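Local coordinates for protein (atp-binding domain of protein MJ0577) (Methanocaldococcus jannaschii, PDB 1MJH) that binds ATP together with a manganese ion as a homodimeric universal stress protein, at residues 4-14 / 32-40; 108-117 / 142-152. One frame throughout, in Å; residues are numbered along the deposited sequence.

Contact 1 pairs the two strands of segments 4-14 and 32-40, and contact 2 packs the helices of 108-117 and 142-152 over one face of the same parallel sheet, with centres about 14 Å apart. The two meet directly: Leu9 CD2 lies 3.8 Å from Ala116 CB. Pro11 CB comes within 3.7 Å of Ile112 CD1, and Leu39 packs on Ile115. Both contacts reach ATP from different sides of the binding site. The strand ends of contact 1 serve the ribose and adenine, whereas contact 2 holds the alpha-phosphate at the start of its second helix and borders the base with its first.

Contact 1. Residues 4-14 / 32-40; sequences MYKKILYPTDF and KAEEVILLH. With ATP (adenosine-5'-triphosphate), chain F.
Strands 7-11 and 35-40 run parallel, their axes approaching to 4.7 Å and inclined by 20°, joined by six backbone hydrogen bonds. On the face of Leu9, Ile37 and Leu39, Leu9 CD1 reaches across to Ile37 CG2 (3.7 Å) and Leu39 CB. On the other face Tyr10 and Leu38 lie side by side, Leu38 CD1 3.5 Å from ring atom CD2 of Tyr10, whose hydroxyl bonds to Ala18 O. Helix 16-27 connects the strands in a beta-alpha-beta crossover of the Rossmann-like HUP fold. Lys7 NZ and Glu35 OE1 share a water but stay 4.2 Å apart, the ammonium also bonding Glu119 O. At the C-terminal ends, where ATP binds, Pro11 O accepts from ribose O2' and Asp13 CB lies 3.5 Å from adenine C5. With CG anti to the backbone N (chi1 179°), His40 presents one ring face to Phe14, whose CE2 sits 3.3 Å above the imidazole centre; the pair is oblique, the planes 35° apart. An alanine at His40 is likely to leave the Phe14 ring without this support and free to shift. Thr12 OG1 accepts from Phe14 N, closing an ST turn just after the strand.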
loop_
_atom_site.group_PDB
_atom_site.type_symbol
_atom_site.label_atom_id
_atom_site.label_comp_id
_atom_site.label_asym_id
_atom_site.label_seq_id
_atom_site.Cartn_x
_atom_site.Cartn_y
_atom_site.Cartn_z
ATOM N N MET B 4 3.596 -4.033 13.973
ATOM C CA MET B 4 3.092 -2.914 14.755
ATOM C C MET B 4 3.458 -1.659 13.958
ATOM O O MET B 4 4.571 -1.657 13.438
ATOM C CB MET B 4 3.766 -2.854 16.145
ATOM C CG MET B 4 3.161 -1.725 16.983
ATOM S SD MET B 4 3.512 -1.881 18.743
ATOM C CE MET B 4 5.291 -1.681 18.723
ATOM N N TYR B 5 2.564 -0.706 13.769
ATOM C CA TYR B 5 2.924 0.449 12.958
ATOM C C TYR B 5 3.348 1.574 13.898
ATOM O O TYR B 5 2.531 2.399 14.306
ATOM C CB TYR B 5 1.722 0.874 12.107
ATOM C CG TYR B 5 1.222 -0.239 11.195
ATOM C CD1 TYR B 5 1.989 -0.824 10.208
ATOM C CD2 TYR B 5 -0.074 -0.703 11.423
ATOM C CE1 TYR B 5 1.478 -1.857 9.430
ATOM C CE2 TYR B 5 -0.596 -1.727 10.647
ATOM C CZ TYR B 5 0.189 -2.283 9.661
ATOM O OH TYR B 5 -0.317 -3.306 8.892
ATOM N N LYS B 6 4.552 1.473 14.453
ATOM C CA LYS B 6 5.050 2.497 15.366
ATOM C C LYS B 6 5.737 3.626 14.626
ATOM O O LYS B 6 5.594 4.760 15.073
ATOM C CB LYS B 6 6.065 1.810 16.326
ATOM C CG LYS B 6 6.576 2.789 17.375
ATOM C CD LYS B 6 7.213 2.106 18.577
ATOM C CE LYS B 6 7.454 3.117 19.690
ATOM N NZ LYS B 6 7.465 2.475 21.036
ATOM N N LYS B 7 6.448 3.331 13.533
ATOM C CA LYS B 7 7.186 4.360 12.814
ATOM C C LYS B 7 6.807 4.358 11.344
ATOM O O LYS B 7 6.807 3.309 10.666
ATOM C CB LYS B 7 8.700 4.101 12.989
ATOM C CG LYS B 7 9.546 5.249 12.443
ATOM C CD LYS B 7 11.032 4.858 12.504
ATOM C CE LYS B 7 11.448 4.702 13.972
ATOM N NZ LYS B 7 12.942 4.888 14.032
ATOM N N ILE B 8 6.305 5.493 10.859
ATOM C CA ILE B 8 5.848 5.633 9.469
ATOM C C ILE B 8 6.772 6.528 8.648
ATOM O O ILE B 8 7.196 7.609 9.129
ATOM C CB ILE B 8 4.457 6.350 9.527
ATOM C CG1 ILE B 8 3.460 5.481 10.250
ATOM C CG2 ILE B 8 3.949 6.699 8.125
ATOM C CD1 ILE B 8 2.241 6.258 10.797
ATOM N N LEU B 9 7.013 6.146 7.397
ATOM C CA LEU B 9 7.730 7.041 6.474
ATOM C C LEU B 9 6.662 7.720 5.617
ATOM O O LEU B 9 5.870 6.993 4.998
ATOM C CB LEU B 9 8.729 6.374 5.524
ATOM C CG LEU B 9 9.407 7.232 4.444
ATOM C CD1 LEU B 9 10.232 8.369 5.098
ATOM C CD2 LEU B 9 10.343 6.437 3.536
ATOM N N TYR B 10 6.631 9.062 5.562
ATOM C CA TYR B 10 5.652 9.754 4.753
ATOM C C TYR B 10 6.426 10.691 3.835
ATOM O O TYR B 10 6.911 11.762 4.258
ATOM C CB TYR B 10 4.665 10.583 5.623
ATOM C CG TYR B 10 3.834 11.564 4.843
ATOM C CD1 TYR B 10 3.135 11.142 3.703
ATOM C CD2 TYR B 10 3.730 12.899 5.219
ATOM C CE1 TYR B 10 2.359 12.030 2.981
ATOM C CE2 TYR B 10 2.953 13.790 4.491
ATOM C CZ TYR B 10 2.285 13.350 3.385
ATOM O OH TYR B 10 1.507 14.221 2.623
ATOM N N PRO B 11 6.713 10.240 2.633
ATOM C CA PRO B 11 7.435 11.040 1.653
ATOM C C PRO B 11 6.418 11.905 0.898
ATOM O O PRO B 11 5.422 11.389 0.402
ATOM C CB PRO B 11 8.027 9.995 0.713
ATOM C CG PRO B 11 7.121 8.791 0.781
ATOM C CD PRO B 11 6.361 8.902 2.077
ATOM N N THR B 12 6.674 13.211 0.880
ATOM C CA THR B 12 5.726 14.094 0.199
ATOM C C THR B 12 6.406 14.972 -0.830
ATOM O O THR B 12 7.540 15.422 -0.605
ATOM C CB THR B 12 5.003 15.000 1.247
ATOM O OG1 THR B 12 4.163 15.872 0.481
ATOM C CG2 THR B 12 5.967 15.868 2.036
ATOM N N ASP B 13 5.755 15.189 -1.966
ATOM C CA ASP B 13 6.193 16.115 -2.989
ATOM C C ASP B 13 5.277 17.337 -3.001
ATOM O O ASP B 13 5.323 18.139 -3.936
ATOM C CB ASP B 13 6.143 15.411 -4.380
ATOM C CG ASP B 13 4.758 14.858 -4.673
ATOM O OD1 ASP B 13 3.856 15.002 -3.806
ATOM O OD2 ASP B 13 4.548 14.218 -5.737
ATOM N N PHE B 14 4.491 17.500 -1.947
ATOM C CA PHE B 14 3.549 18.626 -1.793
ATOM C C PHE B 14 2.464 18.621 -2.849
ATOM O O PHE B 14 1.785 19.666 -3.049
ATOM C CB PHE B 14 4.230 20.009 -1.689
ATOM C CG PHE B 14 5.471 19.940 -0.816
ATOM C CD1 PHE B 14 5.371 19.555 0.502
ATOM C CD2 PHE B 14 6.722 20.199 -1.345
ATOM C CE1 PHE B 14 6.479 19.443 1.337
ATOM C CE2 PHE B 14 7.856 20.086 -0.545
ATOM C CZ PHE B 14 7.702 19.717 0.786
ATOM N N LYS B 32 -1.073 4.902 21.506
ATOM C CA LYS B 32 0.312 4.535 21.768
ATOM C C LYS B 32 1.236 5.614 21.246
ATOM O O LYS B 32 0.735 6.566 20.654
ATOM C CB LYS B 32 0.671 3.181 21.145
ATOM C CG LYS B 32 -0.043 2.024 21.836
ATOM C CD LYS B 32 0.678 0.707 21.602
ATOM C CE LYS B 32 0.128 -0.379 22.514
ATOM N NZ LYS B 32 0.885 -1.655 22.356
ATOM N N ALA B 33 2.520 5.485 21.529
ATOM C CA ALA B 33 3.489 6.473 21.046
ATOM C C ALA B 33 3.864 6.165 19.606
ATOM O O ALA B 33 4.187 5.017 19.295
ATOM C CB ALA B 33 4.688 6.443 21.987
ATOM N N GLU B 34 3.808 7.115 18.669
ATOM C CA GLU B 34 4.146 6.837 17.279
ATOM C C GLU B 34 4.929 7.978 16.629
ATOM O O GLU B 34 5.019 9.100 17.142
ATOM C CB GLU B 34 2.997 6.496 16.345
ATOM C CG GLU B 34 2.272 5.210 16.414
ATOM C CD GLU B 34 0.934 5.193 17.119
ATOM O OE1 GLU B 34 0.306 6.266 17.265
ATOM O OE2 GLU B 34 0.553 4.049 17.488
ATOM N N GLU B 35 5.636 7.575 15.563
ATOM C CA GLU B 35 6.569 8.543 14.993
ATOM C C GLU B 35 6.414 8.638 13.477
ATOM O O GLU B 35 6.142 7.604 12.891
ATOM C CB GLU B 35 7.971 8.022 15.314
ATOM C CG GLU B 35 9.082 8.946 14.866
ATOM C CD GLU B 35 10.337 8.687 15.717
ATOM O OE1 GLU B 35 10.533 7.566 16.193
ATOM O OE2 GLU B 35 11.099 9.656 15.890
ATOM N N VAL B 36 6.537 9.837 12.946
ATOM C CA VAL B 36 6.525 9.979 11.483
ATOM C C VAL B 36 7.867 10.491 11.013
ATOM O O VAL B 36 8.385 11.523 11.511
ATOM C CB VAL B 36 5.401 10.910 10.970
ATOM C CG1 VAL B 36 5.510 11.083 9.449
ATOM C CG2 VAL B 36 4.067 10.310 11.350
ATOM N N ILE B 37 8.468 9.873 9.994
ATOM C CA ILE B 37 9.596 10.379 9.267
ATOM C C ILE B 37 9.039 11.195 8.083
ATOM O O ILE B 37 8.425 10.569 7.231
ATOM C CB ILE B 37 10.557 9.299 8.729
ATOM C CG1 ILE B 37 10.951 8.307 9.800
ATOM C CG2 ILE B 37 11.795 9.967 8.108
ATOM C CD1 ILE B 37 11.411 8.881 11.143
ATOM N N LEU B 38 9.152 12.538 8.160
ATOM C CA LEU B 38 8.543 13.336 7.080
ATOM C C LEU B 38 9.602 13.726 6.105
ATOM O O LEU B 38 10.624 14.363 6.472
ATOM C CB LEU B 38 7.901 14.573 7.791
ATOM C CG LEU B 38 7.502 15.680 6.805
ATOM C CD1 LEU B 38 6.248 15.226 6.014
ATOM C CD2 LEU B 38 7.096 16.954 7.566
ATOM N N LEU B 39 9.469 13.234 4.876
ATOM C CA LEU B 39 10.564 13.373 3.918
ATOM C C LEU B 39 10.229 14.073 2.626
ATOM O O LEU B 39 9.238 13.698 2.020
ATOM C CB LEU B 39 11.028 11.908 3.608
ATOM C CG LEU B 39 12.040 11.815 2.478
ATOM C CD1 LEU B 39 13.373 12.504 2.814
ATOM C CD2 LEU B 39 12.339 10.316 2.215
ATOM N N HIS B 40 11.018 15.067 2.205
ATOM C CA HIS B 40 10.920 15.636 0.876
ATOM C C HIS B 40 12.265 15.526 0.162
ATOM O O HIS B 40 13.306 15.788 0.814
ATOM C CB HIS B 40 10.438 17.123 0.899
ATOM C CG HIS B 40 10.380 17.660 -0.501
ATOM N ND1 HIS B 40 11.180 18.611 -1.066
ATOM C CD2 HIS B 40 9.558 17.340 -1.495
ATOM C CE1 HIS B 40 10.824 18.831 -2.334
ATOM N NE2 HIS B 40 9.801 18.037 -2.639
HETATM P PG ATP F . 6.017 11.056 -12.308
HETATM O O1G ATP F . 6.392 9.647 -12.608
HETATM O O2G ATP F . 6.952 11.592 -11.376
HETATM O O3G ATP F . 5.910 11.891 -13.513
HETATM P PB ATP F . 3.710 11.627 -10.557
HETATM O O1B ATP F . 2.305 11.778 -10.959
HETATM O O2B ATP F . 4.292 12.927 -10.208
HETATM O O3B ATP F . 4.515 10.895 -11.694
HETATM P PA ATP F . 4.920 10.223 -8.221
HETATM O O1A ATP F . 5.249 8.837 -8.446
HETATM O O2A ATP F . 5.981 11.171 -8.242
HETATM O O3A ATP F . 3.762 10.629 -9.313
HETATM O "O5'" ATP F . 4.132 10.572 -6.900
HETATM C "C5'" ATP F . 3.729 9.458 -6.062
HETATM C "C4'" ATP F . 4.040 9.786 -4.613
HETATM O "O4'" ATP F . 5.515 9.732 -4.460
HETATM C "C3'" ATP F . 3.685 11.179 -4.118
HETATM O "O3'" ATP F . 2.301 11.313 -3.764
HETATM C "C2'" ATP F . 4.648 11.300 -2.911
HETATM O "O2'" ATP F . 4.099 10.565 -1.799
HETATM C "C1'" ATP F . 5.920 10.618 -3.479
HETATM N N9 ATP F . 6.893 11.557 -4.021
HETATM C C8 ATP F . 7.088 11.947 -5.300
HETATM N N7 ATP F . 8.118 12.755 -5.463
HETATM C C5 ATP F . 8.580 12.942 -4.247
HETATM C C6 ATP F . 9.649 13.703 -3.803
HETATM N N6 ATP F . 10.379 14.425 -4.654
HETATM N N1 ATP F . 9.892 13.691 -2.496
HETATM C C2 ATP F . 9.147 12.929 -1.630
HETATM N N3 ATP F . 8.100 12.156 -1.967
HETATM C C4 ATP F . 7.887 12.260 -3.299
HETATM O O HOH W 1 4.556 3.448 21.182
HETATM O O HOH W 2 13.452 7.032 16.009
#

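Contact 2. Residues 108-117 / 142-152; sequences PHEEIVKIAE and VTENVIKKSNK. With ATP (adenosine-5'-triphosphate), chain F.
His109 inserts its side chain among Val142, Asn145, Val146 and Lys149, a knob-into-hole contact between two neighbouring helices on one face of the parallel sheet. Helices 108-117 and 142-149 run in broadly the same direction, their axes 8.9 Å apart and crossing at -37°. The imidazole is turned into the groove by a chi1 of 76°, which places CG between the backbone N and the carbonyl carbon. Its plane lies 17° from the amide of Asn145, so the two groups stack, with Asn145 ND2 3.6 Å above the ring, offset toward its rim and also weakly hydrogen-bonded to Ser141 O. Glu110 CG covers the opposite face, sandwiching the ring. The extended Lys149 chain brings NZ obliquely to NE2 of His109, at 3.0 Å.

Deeper in the interface the packing is aliphatic. Ile112 meets its neighbours at about a right angle: CD1 touches Val142 CG1 at 3.6 Å, and CG2 touches Val146 CG2 at 3.8 Å. Below them the sheet supplies Leu9 against Ile112 and Met126 against Val146. Val113 CG2 rests near the helix end at Ser150, where OG accepts from Lys152 N in an ST turn and a water links OG to Val113 O. Lys152 CG lies against Ala116 CB, and the bend that follows carries CE over Ala116 O; its ammonium bonds Val121 O and shares a water with Glu117 O.

At the other end, Val142 N donates to O1A of ATP at 2.8 Å and Thr143 N adds a weak bond to the same oxygen. Pro108 CG approaches adenine N6, and Ile112 CD1 lies 3.9 Å from N3. Phosphate held at a helix N-terminus beside a parallel sheet is characteristic of Rossmann-like nucleotide-binding folds, here the ATP site of the universal stress protein family.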
loop_
_atom_site.group_PDB
_atom_site.type_symbol
_atom_site.label_atom_id
_atom_site.label_comp_id
_atom_site.label_asym_id
_atom_site.label_seq_id
_atom_site.Cartn_x
_atom_site.Cartn_y
_atom_site.Cartn_z
ATOM N N PRO B 108 14.452 10.954 -6.055
ATOM C CA PRO B 108 13.390 10.675 -5.098
ATOM C C PRO B 108 13.177 9.213 -4.797
ATOM O O PRO B 108 13.152 8.825 -3.606
ATOM C CB PRO B 108 12.150 11.296 -5.773
ATOM C CG PRO B 108 12.805 12.537 -6.402
ATOM C CD PRO B 108 14.078 11.984 -7.053
ATOM N N HIS B 109 13.001 8.324 -5.787
ATOM C CA HIS B 109 12.672 6.946 -5.407
ATOM C C HIS B 109 13.812 6.252 -4.659
ATOM O O HIS B 109 13.572 5.529 -3.701
ATOM C CB HIS B 109 12.218 6.097 -6.602
ATOM C CG HIS B 109 13.316 5.644 -7.536
ATOM N ND1 HIS B 109 13.672 6.358 -8.657
ATOM C CD2 HIS B 109 14.106 4.543 -7.512
ATOM C CE1 HIS B 109 14.652 5.728 -9.312
ATOM N NE2 HIS B 109 14.915 4.660 -8.629
ATOM N N GLU B 110 15.041 6.615 -5.018
ATOM C CA GLU B 110 16.198 6.011 -4.312
ATOM C C GLU B 110 16.325 6.466 -2.890
ATOM O O GLU B 110 16.591 5.662 -2.005
ATOM C CB GLU B 110 17.482 6.320 -5.113
ATOM C CG GLU B 110 17.485 5.697 -6.494
ATOM C CD GLU B 110 18.807 5.700 -7.235
ATOM O OE1 GLU B 110 19.750 6.410 -6.838
ATOM O OE2 GLU B 110 18.943 4.988 -8.255
ATOM N N GLU B 111 16.084 7.772 -2.616
ATOM C CA GLU B 111 16.164 8.251 -1.261
ATOM C C GLU B 111 15.051 7.732 -0.389
ATOM O O GLU B 111 15.236 7.496 0.818
ATOM C CB GLU B 111 16.180 9.807 -1.217
ATOM C CG GLU B 111 17.419 10.387 -1.902
ATOM C CD GLU B 111 18.637 10.219 -1.001
ATOM O OE1 GLU B 111 18.539 9.998 0.210
ATOM O OE2 GLU B 111 19.721 10.321 -1.614
ATOM N N ILE B 112 13.824 7.576 -0.952
ATOM C CA ILE B 112 12.740 7.031 -0.121
ATOM C C ILE B 112 13.067 5.623 0.329
ATOM O O ILE B 112 12.897 5.264 1.482
ATOM C CB ILE B 112 11.420 7.086 -0.907
ATOM C CG1 ILE B 112 11.070 8.561 -1.179
ATOM C CG2 ILE B 112 10.283 6.358 -0.174
ATOM C CD1 ILE B 112 9.919 8.715 -2.219
ATOM N N VAL B 113 13.592 4.820 -0.644
ATOM C CA VAL B 113 13.937 3.436 -0.290
ATOM C C VAL B 113 15.061 3.395 0.746
ATOM O O VAL B 113 14.984 2.634 1.703
ATOM C CB VAL B 113 14.346 2.683 -1.565
ATOM C CG1 VAL B 113 14.916 1.294 -1.251
ATOM C CG2 VAL B 113 13.090 2.498 -2.457
ATOM N N LYS B 114 16.074 4.222 0.553
ATOM C CA LYS B 114 17.225 4.228 1.466
ATOM C C LYS B 114 16.844 4.646 2.877
ATOM O O LYS B 114 17.240 4.055 3.891
ATOM C CB LYS B 114 18.300 5.135 0.857
ATOM C CG LYS B 114 19.387 5.562 1.811
ATOM C CD LYS B 114 20.443 6.396 1.076
ATOM C CE LYS B 114 21.081 7.333 2.099
ATOM N NZ LYS B 114 22.058 8.270 1.479
ATOM N N ILE B 115 16.061 5.733 2.969
ATOM C CA ILE B 115 15.668 6.283 4.248
ATOM C C ILE B 115 14.654 5.410 4.932
ATOM O O ILE B 115 14.707 5.203 6.141
ATOM C CB ILE B 115 15.205 7.758 4.065
ATOM C CG1 ILE B 115 16.435 8.638 3.767
ATOM C CG2 ILE B 115 14.501 8.202 5.348
ATOM C CD1 ILE B 115 16.070 10.058 3.354
ATOM N N ALA B 116 13.761 4.688 4.192
ATOM C CA ALA B 116 12.909 3.757 4.886
ATOM C C ALA B 116 13.713 2.637 5.600
ATOM O O ALA B 116 13.359 2.314 6.736
ATOM C CB ALA B 116 11.997 3.040 3.904
ATOM N N GLU B 117 14.753 2.198 4.875
ATOM C CA GLU B 117 15.624 1.180 5.506
ATOM C C GLU B 117 16.480 1.758 6.643
ATOM O O GLU B 117 16.487 1.172 7.760
ATOM C CB GLU B 117 16.520 0.710 4.330
ATOM C CG GLU B 117 17.705 -0.181 4.747
ATOM C CD GLU B 117 17.317 -1.502 5.350
ATOM O OE1 GLU B 117 16.229 -2.056 5.066
ATOM O OE2 GLU B 117 18.122 -2.091 6.143
ATOM N N VAL B 142 7.517 7.299 -9.015
ATOM C CA VAL B 142 8.230 7.149 -7.727
ATOM C C VAL B 142 7.597 6.026 -6.917
ATOM O O VAL B 142 8.234 5.125 -6.400
ATOM C CB VAL B 142 8.209 8.490 -6.963
ATOM C CG1 VAL B 142 8.904 8.336 -5.602
ATOM C CG2 VAL B 142 8.853 9.621 -7.761
ATOM N N THR B 143 6.228 6.006 -6.909
ATOM C CA THR B 143 5.547 4.930 -6.187
ATOM C C THR B 143 5.815 3.561 -6.787
ATOM O O THR B 143 6.074 2.625 -6.031
ATOM C CB THR B 143 4.010 5.144 -6.127
ATOM O OG1 THR B 143 3.894 6.478 -5.588
ATOM C CG2 THR B 143 3.366 4.085 -5.270
ATOM N N GLU B 144 5.771 3.453 -8.123
ATOM C CA GLU B 144 6.074 2.138 -8.707
ATOM C C GLU B 144 7.492 1.682 -8.358
ATOM O O GLU B 144 7.645 0.535 -7.976
ATOM C CB GLU B 144 5.903 2.210 -10.233
ATOM C CG GLU B 144 6.025 0.752 -10.774
ATOM C CD GLU B 144 5.681 0.658 -12.234
ATOM O OE1 GLU B 144 5.089 1.588 -12.820
ATOM O OE2 GLU B 144 6.006 -0.396 -12.851
ATOM N N ASN B 145 8.474 2.578 -8.416
ATOM C CA ASN B 145 9.838 2.145 -8.009
ATOM C C ASN B 145 9.958 1.836 -6.535
ATOM O O ASN B 145 10.702 0.919 -6.149
ATOM C CB ASN B 145 10.811 3.289 -8.314
ATOM C CG ASN B 145 11.371 3.301 -9.700
ATOM O OD1 ASN B 145 11.987 2.338 -10.187
ATOM N ND2 ASN B 145 11.207 4.430 -10.409
ATOM N N VAL B 146 9.301 2.618 -5.646
ATOM C CA VAL B 146 9.399 2.277 -4.223
ATOM C C VAL B 146 8.742 0.949 -3.908
ATOM O O VAL B 146 9.286 0.154 -3.111
ATOM C CB VAL B 146 8.749 3.402 -3.369
ATOM C CG1 VAL B 146 8.567 2.928 -1.924
ATOM C CG2 VAL B 146 9.628 4.651 -3.550
ATOM N N ILE B 147 7.584 0.630 -4.520
ATOM C CA ILE B 147 6.993 -0.672 -4.205
ATOM C C ILE B 147 7.920 -1.809 -4.669
ATOM O O ILE B 147 8.024 -2.840 -3.989
ATOM C CB ILE B 147 5.620 -0.793 -4.920
ATOM C CG1 ILE B 147 4.607 0.159 -4.229
ATOM C CG2 ILE B 147 5.127 -2.225 -4.921
ATOM C CD1 ILE B 147 3.397 0.282 -5.178
ATOM N N LYS B 148 8.474 -1.694 -5.852
ATOM C CA LYS B 148 9.319 -2.743 -6.444
ATOM C C LYS B 148 10.683 -2.824 -5.756
ATOM O O LYS B 148 11.244 -3.909 -5.777
ATOM C CB LYS B 148 9.567 -2.457 -7.931
ATOM C CG LYS B 148 8.252 -2.667 -8.715
ATOM C CD LYS B 148 8.404 -2.508 -10.199
ATOM C CE LYS B 148 7.157 -3.049 -10.922
ATOM N NZ LYS B 148 7.374 -2.712 -12.388
ATOM N N LYS B 149 11.151 -1.705 -5.207
ATOM C CA LYS B 149 12.555 -1.814 -4.690
ATOM C C LYS B 149 12.596 -1.905 -3.199
ATOM O O LYS B 149 13.661 -2.309 -2.680
ATOM C CB LYS B 149 13.354 -0.641 -5.260
ATOM C CG LYS B 149 13.698 -0.753 -6.753
ATOM C CD LYS B 149 14.275 0.545 -7.296
ATOM C CE LYS B 149 14.348 0.576 -8.811
ATOM N NZ LYS B 149 15.185 1.717 -9.279
ATOM N N SER B 150 11.687 -1.331 -2.423
ATOM C CA SER B 150 11.685 -1.457 -0.982
ATOM C C SER B 150 11.105 -2.758 -0.494
ATOM O O SER B 150 10.102 -3.275 -1.047
ATOM C CB SER B 150 10.880 -0.281 -0.388
ATOM O OG SER B 150 10.873 -0.346 1.042
ATOM N N ASN B 151 11.583 -3.289 0.645
ATOM C CA ASN B 151 10.922 -4.446 1.240
ATOM C C ASN B 151 9.959 -4.070 2.350
ATOM O O ASN B 151 9.349 -4.862 3.057
ATOM C CB ASN B 151 11.970 -5.412 1.792
ATOM C CG ASN B 151 12.836 -4.831 2.898
ATOM O OD1 ASN B 151 12.567 -3.791 3.499
ATOM N ND2 ASN B 151 13.928 -5.530 3.189
ATOM N N LYS B 152 9.619 -2.742 2.425
ATOM C CA LYS B 152 8.698 -2.302 3.448
ATOM C C LYS B 152 7.258 -2.373 2.933
ATOM O O LYS B 152 7.120 -2.176 1.715
ATOM C CB LYS B 152 8.955 -0.808 3.771
ATOM C CG LYS B 152 10.353 -0.570 4.427
ATOM C CD LYS B 152 10.553 -1.299 5.730
ATOM C CE LYS B 152 11.958 -0.913 6.287
ATOM N NZ LYS B 152 12.120 -1.683 7.574
HETATM P PG ATP F . 6.017 11.056 -12.308
HETATM O O1G ATP F . 6.392 9.647 -12.608
HETATM O O2G ATP F . 6.952 11.592 -11.376
HETATM O O3G ATP F . 5.910 11.891 -13.513
HETATM P PB ATP F . 3.710 11.627 -10.557
HETATM O O1B ATP F . 2.305 11.778 -10.959
HETATM O O2B ATP F . 4.292 12.927 -10.208
HETATM O O3B ATP F . 4.515 10.895 -11.694
HETATM P PA ATP F . 4.920 10.223 -8.221
HETATM O O1A ATP F . 5.249 8.837 -8.446
HETATM O O2A ATP F . 5.981 11.171 -8.242
HETATM O O3A ATP F . 3.762 10.629 -9.313
HETATM O "O5'" ATP F . 4.132 10.572 -6.900
HETATM C "C5'" ATP F . 3.729 9.458 -6.062
HETATM C "C4'" ATP F . 4.040 9.786 -4.613
HETATM O "O4'" ATP F . 5.515 9.732 -4.460
HETATM C "C3'" ATP F . 3.685 11.179 -4.118
HETATM O "O3'" ATP F . 2.301 11.313 -3.764
HETATM C "C2'" ATP F . 4.648 11.300 -2.911
HETATM O "O2'" ATP F . 4.099 10.565 -1.799
HETATM C "C1'" ATP F . 5.920 10.618 -3.479
HETATM N N9 ATP F . 6.893 11.557 -4.021
HETATM C C8 ATP F . 7.088 11.947 -5.300
HETATM N N7 ATP F . 8.118 12.755 -5.463
HETATM C C5 ATP F . 8.580 12.942 -4.247
HETATM C C6 ATP F . 9.649 13.703 -3.803
HETATM N N6 ATP F . 10.379 14.425 -4.654
HETATM N N1 ATP F . 9.892 13.691 -2.496
HETATM C C2 ATP F . 9.147 12.929 -1.630
HETATM N N3 ATP F . 8.100 12.156 -1.967
HETATM C C4 ATP F . 7.887 12.260 -3.299
HETATM O O HOH W 3 13.284 0.368 1.946
HETATM O O HOH W 4 14.928 -1.175 8.321
HETATM O O HOH W 5 13.977 -1.741 3.591
HETATM O O HOH W 6 16.341 -4.567 4.854
#